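PDB 4HXY: Plm1 from Streptomyces sp. HK803, which probably uses NADPH to reduce the beta-keto group of the growing polyketide chain in the first module of phoslactomycin biosynthesis. Local coordinates for residues T20-G32 with D137-D149. Sequence-based numbering, arbitrary orientation.
Sequences TADRVPGNWLLLG and DATRRALAGTLTD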
loop_
_atom_site.group_PDB
_atom_site.type_symbol
_atom_site.label_atom_id
_atom_site.label_comp_id
_atom_site.label_asym_id
_atom_site.label_seq_id
_atom_site.Cartn_x
_atom_site.Cartn_y
_atom_site.Cartn_z
ATOM N N THR A 20 16.777 -7.190 -24.602
ATOM C CA THR A 20 16.021 -8.437 -24.623
ATOM C C THR A 20 16.879 -9.629 -25.089
ATOM O O THR A 20 17.593 -9.542 -26.100
ATOM C CB THR A 20 14.755 -8.302 -25.514
ATOM O OG1 THR A 20 15.048 -8.693 -26.864
ATOM C CG2 THR A 20 14.223 -6.854 -25.483
ATOM N N ALA A 21 16.796 -10.734 -24.348
ATOM C CA ALA A 21 17.574 -11.955 -24.617
ATOM C C ALA A 21 16.648 -13.144 -24.839
ATOM O O ALA A 21 15.444 -13.044 -24.625
ATOM C CB ALA A 21 18.521 -12.240 -23.452
ATOM N N ASP A 22 17.211 -14.271 -25.263
ATOM C CA ASP A 22 16.418 -15.490 -25.520
ATOM C C ASP A 22 16.465 -16.498 -24.365
ATOM O O ASP A 22 15.638 -17.408 -24.289
ATOM C CB ASP A 22 16.877 -16.171 -26.820
ATOM C CG ASP A 22 18.205 -16.903 -26.670
ATOM O OD1 ASP A 22 19.222 -16.240 -26.347
ATOM O OD2 ASP A 22 18.235 -18.139 -26.885
ATOM N N ARG A 23 17.446 -16.334 -23.484
ATOM C CA ARG A 23 17.624 -17.210 -22.331
ATOM C C ARG A 23 18.394 -16.438 -21.270
ATOM O O ARG A 23 18.872 -15.334 -21.528
ATOM C CB ARG A 23 18.383 -18.479 -22.726
ATOM C CG ARG A 23 19.791 -18.228 -23.288
ATOM C CD ARG A 23 20.462 -19.524 -23.776
ATOM N NE ARG A 23 20.847 -20.392 -22.663
ATOM C CZ ARG A 23 21.923 -20.217 -21.893
ATOM N NH1 ARG A 23 22.170 -21.062 -20.894
ATOM N NH2 ARG A 23 22.756 -19.198 -22.102
ATOM N N VAL A 24 18.502 -17.017 -20.079
ATOM C CA VAL A 24 19.235 -16.394 -18.974
ATOM C C VAL A 24 20.346 -17.353 -18.571
ATOM O O VAL A 24 20.073 -18.453 -18.108
ATOM C CB VAL A 24 18.326 -16.111 -17.754
ATOM C CG1 VAL A 24 19.117 -15.416 -16.662
ATOM C CG2 VAL A 24 17.119 -15.274 -18.161
ATOM N N PRO A 25 21.610 -16.950 -18.769
ATOM C CA PRO A 25 22.669 -17.890 -18.453
ATOM C C PRO A 25 22.922 -17.992 -16.968
ATOM O O PRO A 25 22.658 -17.036 -16.227
ATOM C CB PRO A 25 23.891 -17.275 -19.137
ATOM C CG PRO A 25 23.640 -15.820 -19.088
ATOM C CD PRO A 25 22.138 -15.659 -19.237
ATOM N N GLY A 26 23.450 -19.140 -16.558
ATOM C CA GLY A 26 23.973 -19.326 -15.213
ATOM C C GLY A 26 23.187 -20.346 -14.411
ATOM O O GLY A 26 22.315 -21.051 -14.930
ATOM N N ASN A 27 23.509 -20.402 -13.127
ATOM C CA ASN A 27 22.945 -21.347 -12.194
ATOM C C ASN A 27 21.954 -20.588 -11.306
ATOM O O ASN A 27 22.360 -19.959 -10.336
ATOM C CB ASN A 27 24.086 -21.925 -11.361
ATOM C CG ASN A 27 23.653 -23.021 -10.411
ATOM O OD1 ASN A 27 22.591 -23.639 -10.561
ATOM N ND2 ASN A 27 24.500 -23.281 -9.415
ATOM N N TRP A 28 20.667 -20.640 -11.652
ATOM C CA TRP A 28 19.655 -19.854 -10.948
ATOM C C TRP A 28 18.834 -20.694 -10.001
ATOM O O TRP A 28 18.577 -21.865 -10.262
ATOM C CB TRP A 28 18.748 -19.080 -11.929
ATOM C CG TRP A 28 19.412 -17.862 -12.471
ATOM C CD1 TRP A 28 20.513 -17.821 -13.287
ATOM C CD2 TRP A 28 19.027 -16.503 -12.247
ATOM N NE1 TRP A 28 20.842 -16.516 -13.573
ATOM C CE2 TRP A 28 19.948 -15.687 -12.940
ATOM C CE3 TRP A 28 17.985 -15.891 -11.529
ATOM C CZ2 TRP A 28 19.852 -14.301 -12.946
ATOM C CZ3 TRP A 28 17.909 -14.526 -11.522
ATOM C CH2 TRP A 28 18.838 -13.741 -12.225
ATOM N N LEU A 29 18.399 -20.063 -8.918
ATOM C CA LEU A 29 17.537 -20.680 -7.929
ATOM C C LEU A 29 16.121 -20.121 -8.130
ATOM O O LEU A 29 15.934 -18.929 -8.170
ATOM C CB LEU A 29 18.025 -20.343 -6.527
ATOM C CG LEU A 29 17.091 -20.691 -5.373
ATOM C CD1 LEU A 29 16.964 -22.193 -5.237
ATOM C CD2 LEU A 29 17.615 -20.080 -4.113
ATOM N N LEU A 30 15.147 -21.005 -8.278
ATOM C CA LEU A 30 13.786 -20.580 -8.527
ATOM C C LEU A 30 12.970 -20.902 -7.294
ATOM O O LEU A 30 12.959 -22.030 -6.851
ATOM C CB LEU A 30 13.229 -21.301 -9.758
ATOM C CG LEU A 30 13.502 -20.693 -11.129
ATOM C CD1 LEU A 30 14.787 -19.927 -11.228
ATOM C CD2 LEU A 30 13.337 -21.689 -12.236
ATOM N N LEU A 31 12.293 -19.886 -6.762
ATOM C CA LEU A 31 11.505 -20.024 -5.548
ATOM C C LEU A 31 10.063 -19.574 -5.744
ATOM O O LEU A 31 9.762 -18.860 -6.664
ATOM C CB LEU A 31 12.113 -19.218 -4.399
ATOM C CG LEU A 31 13.553 -19.576 -4.066
ATOM C CD1 LEU A 31 14.106 -18.621 -3.057
ATOM C CD2 LEU A 31 13.604 -20.988 -3.549
ATOM N N GLY A 32 9.192 -20.052 -4.863
ATOM C CA GLY A 32 7.778 -19.711 -4.942
ATOM C C GLY A 32 7.166 -20.473 -6.092
ATOM O O GLY A 32 7.400 -21.680 -6.243
ATOM N N ASP A 137 6.191 -15.136 -25.971
ATOM C CA ASP A 137 7.622 -15.033 -26.263
ATOM C C ASP A 137 8.190 -13.631 -26.018
ATOM O O ASP A 137 9.332 -13.491 -25.564
ATOM C CB ASP A 137 7.924 -15.488 -27.711
ATOM C CG ASP A 137 8.225 -16.994 -27.824
ATOM O OD1 ASP A 137 8.826 -17.605 -26.891
ATOM O OD2 ASP A 137 7.869 -17.573 -28.880
ATOM N N ALA A 138 7.414 -12.594 -26.317
ATOM C CA ALA A 138 7.839 -11.215 -26.097
ATOM C C ALA A 138 8.090 -10.976 -24.606
ATOM O O ALA A 138 9.066 -10.340 -24.222
ATOM C CB ALA A 138 6.784 -10.244 -26.604
ATOM N N THR A 139 7.203 -11.505 -23.776
ATOM C CA THR A 139 7.340 -11.343 -22.341
ATOM C C THR A 139 8.554 -12.097 -21.816
ATOM O O THR A 139 9.332 -11.568 -21.009
ATOM C CB THR A 139 6.076 -11.816 -21.617
ATOM O OG1 THR A 139 4.954 -11.044 -22.073
ATOM C CG2 THR A 139 6.256 -11.670 -20.118
ATOM N N ARG A 140 8.734 -13.327 -22.277
ATOM C CA ARG A 140 9.933 -14.092 -21.931
ATOM C C ARG A 140 11.224 -13.327 -22.214
ATOM O O ARG A 140 12.137 -13.328 -21.398
ATOM C CB ARG A 140 9.965 -15.405 -22.692
ATOM C CG ARG A 140 9.005 -16.413 -22.168
ATOM C CD ARG A 140 9.051 -17.669 -23.012
ATOM N NE ARG A 140 10.064 -18.623 -22.568
ATOM C CZ ARG A 140 11.235 -18.844 -23.169
ATOM N NH1 ARG A 140 11.600 -18.167 -24.252
ATOM N NH2 ARG A 140 12.057 -19.757 -22.674
ATOM N N ARG A 141 11.295 -12.670 -23.371
ATOM C CA ARG A 141 12.512 -11.969 -23.778
ATOM C C ARG A 141 12.763 -10.684 -23.006
ATOM O O ARG A 141 13.918 -10.338 -22.738
ATOM C CB ARG A 141 12.498 -11.670 -25.285
ATOM C CG ARG A 141 12.569 -12.897 -26.170
ATOM C CD ARG A 141 12.911 -12.489 -27.616
ATOM N NE ARG A 141 11.964 -11.490 -28.128
ATOM C CZ ARG A 141 10.816 -11.764 -28.755
ATOM N NH1 ARG A 141 10.435 -13.025 -28.998
ATOM N NH2 ARG A 141 10.034 -10.764 -29.156
ATOM N N ALA A 142 11.692 -9.991 -22.651
ATOM C CA ALA A 142 11.805 -8.801 -21.850
ATOM C C ALA A 142 12.353 -9.159 -20.467
ATOM O O ALA A 142 13.192 -8.461 -19.943
ATOM C CB ALA A 142 10.456 -8.089 -21.740
ATOM N N LEU A 143 11.854 -10.242 -19.883
ATOM C CA LEU A 143 12.355 -10.685 -18.583
ATOM C C LEU A 143 13.806 -11.158 -18.650
ATOM O O LEU A 143 14.610 -10.857 -17.806
ATOM C CB LEU A 143 11.494 -11.798 -17.986
ATOM C CG LEU A 143 11.988 -12.205 -16.594
ATOM C CD1 LEU A 143 11.816 -11.080 -15.601
ATOM C CD2 LEU A 143 11.276 -13.393 -16.119
ATOM N N ALA A 144 14.131 -11.903 -19.687
ATOM C CA ALA A 144 15.484 -12.423 -19.819
ATOM C C ALA A 144 16.497 -11.302 -19.943
ATOM O O ALA A 144 17.532 -11.334 -19.312
ATOM C CB ALA A 144 15.568 -13.350 -21.001
ATOM N N GLY A 145 16.173 -10.302 -20.744
ATOM C CA GLY A 145 17.027 -9.117 -20.883
ATOM C C GLY A 145 17.238 -8.414 -19.557
ATOM O O GLY A 145 18.338 -7.974 -19.244
ATOM N N THR A 146 16.179 -8.337 -18.753
ATOM C CA THR A 146 16.249 -7.695 -17.450
ATOM C C THR A 146 17.160 -8.468 -16.494
ATOM O O THR A 146 17.984 -7.864 -15.813
ATOM C CB THR A 146 14.816 -7.532 -16.862
ATOM O OG1 THR A 146 14.060 -6.661 -17.716
ATOM C CG2 THR A 146 14.844 -6.964 -15.452
ATOM N N LEU A 147 17.024 -9.792 -16.458
ATOM C CA LEU A 147 17.806 -10.622 -15.551
ATOM C C LEU A 147 19.268 -10.759 -15.969
ATOM O O LEU A 147 20.128 -11.014 -15.131
ATOM C CB LEU A 147 17.193 -12.012 -15.414
ATOM C CG LEU A 147 15.789 -12.067 -14.823
ATOM C CD1 LEU A 147 15.306 -13.527 -14.725
ATOM C CD2 LEU A 147 15.738 -11.370 -13.456
ATOM N N THR A 148 19.540 -10.606 -17.256
ATOM C CA THR A 148 20.903 -10.775 -17.761
ATOM C C THR A 148 21.694 -9.478 -17.726
ATOM O O THR A 148 22.925 -9.499 -17.563
ATOM C CB THR A 148 20.900 -11.326 -19.189
ATOM O OG1 THR A 148 20.128 -10.469 -20.035
ATOM C CG2 THR A 148 20.308 -12.701 -19.207
ATOM N N ASP A 149 20.992 -8.357 -17.874
ATOM C CA ASP A 149 21.625 -7.043 -18.005
ATOM C C ASP A 149 21.888 -6.392 -16.645
ATOM O O ASP A 149 22.046 -7.082 -15.629
ATOM C CB ASP A 149 20.748 -6.126 -18.865
ATOM C CG ASP A 149 20.554 -6.651 -20.288
ATOM O OD1 ASP A 149 21.068 -7.751 -20.617
ATOM O OD2 ASP A 149 19.871 -5.963 -21.081
HETATM O O HOH W 1 15.168 -19.783 -23.409
#
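The backbone at Thr20 comes close against helix 137-148 at Gly145: their CA atoms are 3.9 Å apart, and a CB on that glycine would run into Thr20 CA. Ala21 N gives a weak hydrogen bond to Arg141 O (3.3 Å), which also accepts the helical bond from Gly145 N. Ala21 O faces the CA, CB and CG of Arg141, nearest in a CH···O contact of 3.2 Å to CA; buried here, it has no conventional donor. The methyl of Ala21 meets that of Ala144. Asp22 O is linked through a water to Arg140 NH2, while Arg140 NE is held by Ala37 O. Val24 CG1, anti to the backbone N (chi1 -178°), touches both Leu147 CB and Thr148 CG2, and CG2 packs on Ala144 CA at 3.7 Å. Pro25 CD presses tightly on Thr148 CG2 (3.5 Å). Trp28 sets CH2 against Leu147 CB (4.0 Å), takes Val24 CG1 on one ring face and gives a bent hydrogen bond from NE1 to Pro25 O (3.3 Å, 135°); with an alanine in its place, a gap is likely to open beside Leu147 and Val24 and Pro25 O to lose this donor. Leu147 also touches Trp86 of strand 85-90, so the helix joins the loop entering strand 28-32 to parallel strands of the probable structural, non-catalytic half, away from the NADPH pocket. From Val24 on the contact is apolar packing, with polar links confined to its Thr20-Asp22 end.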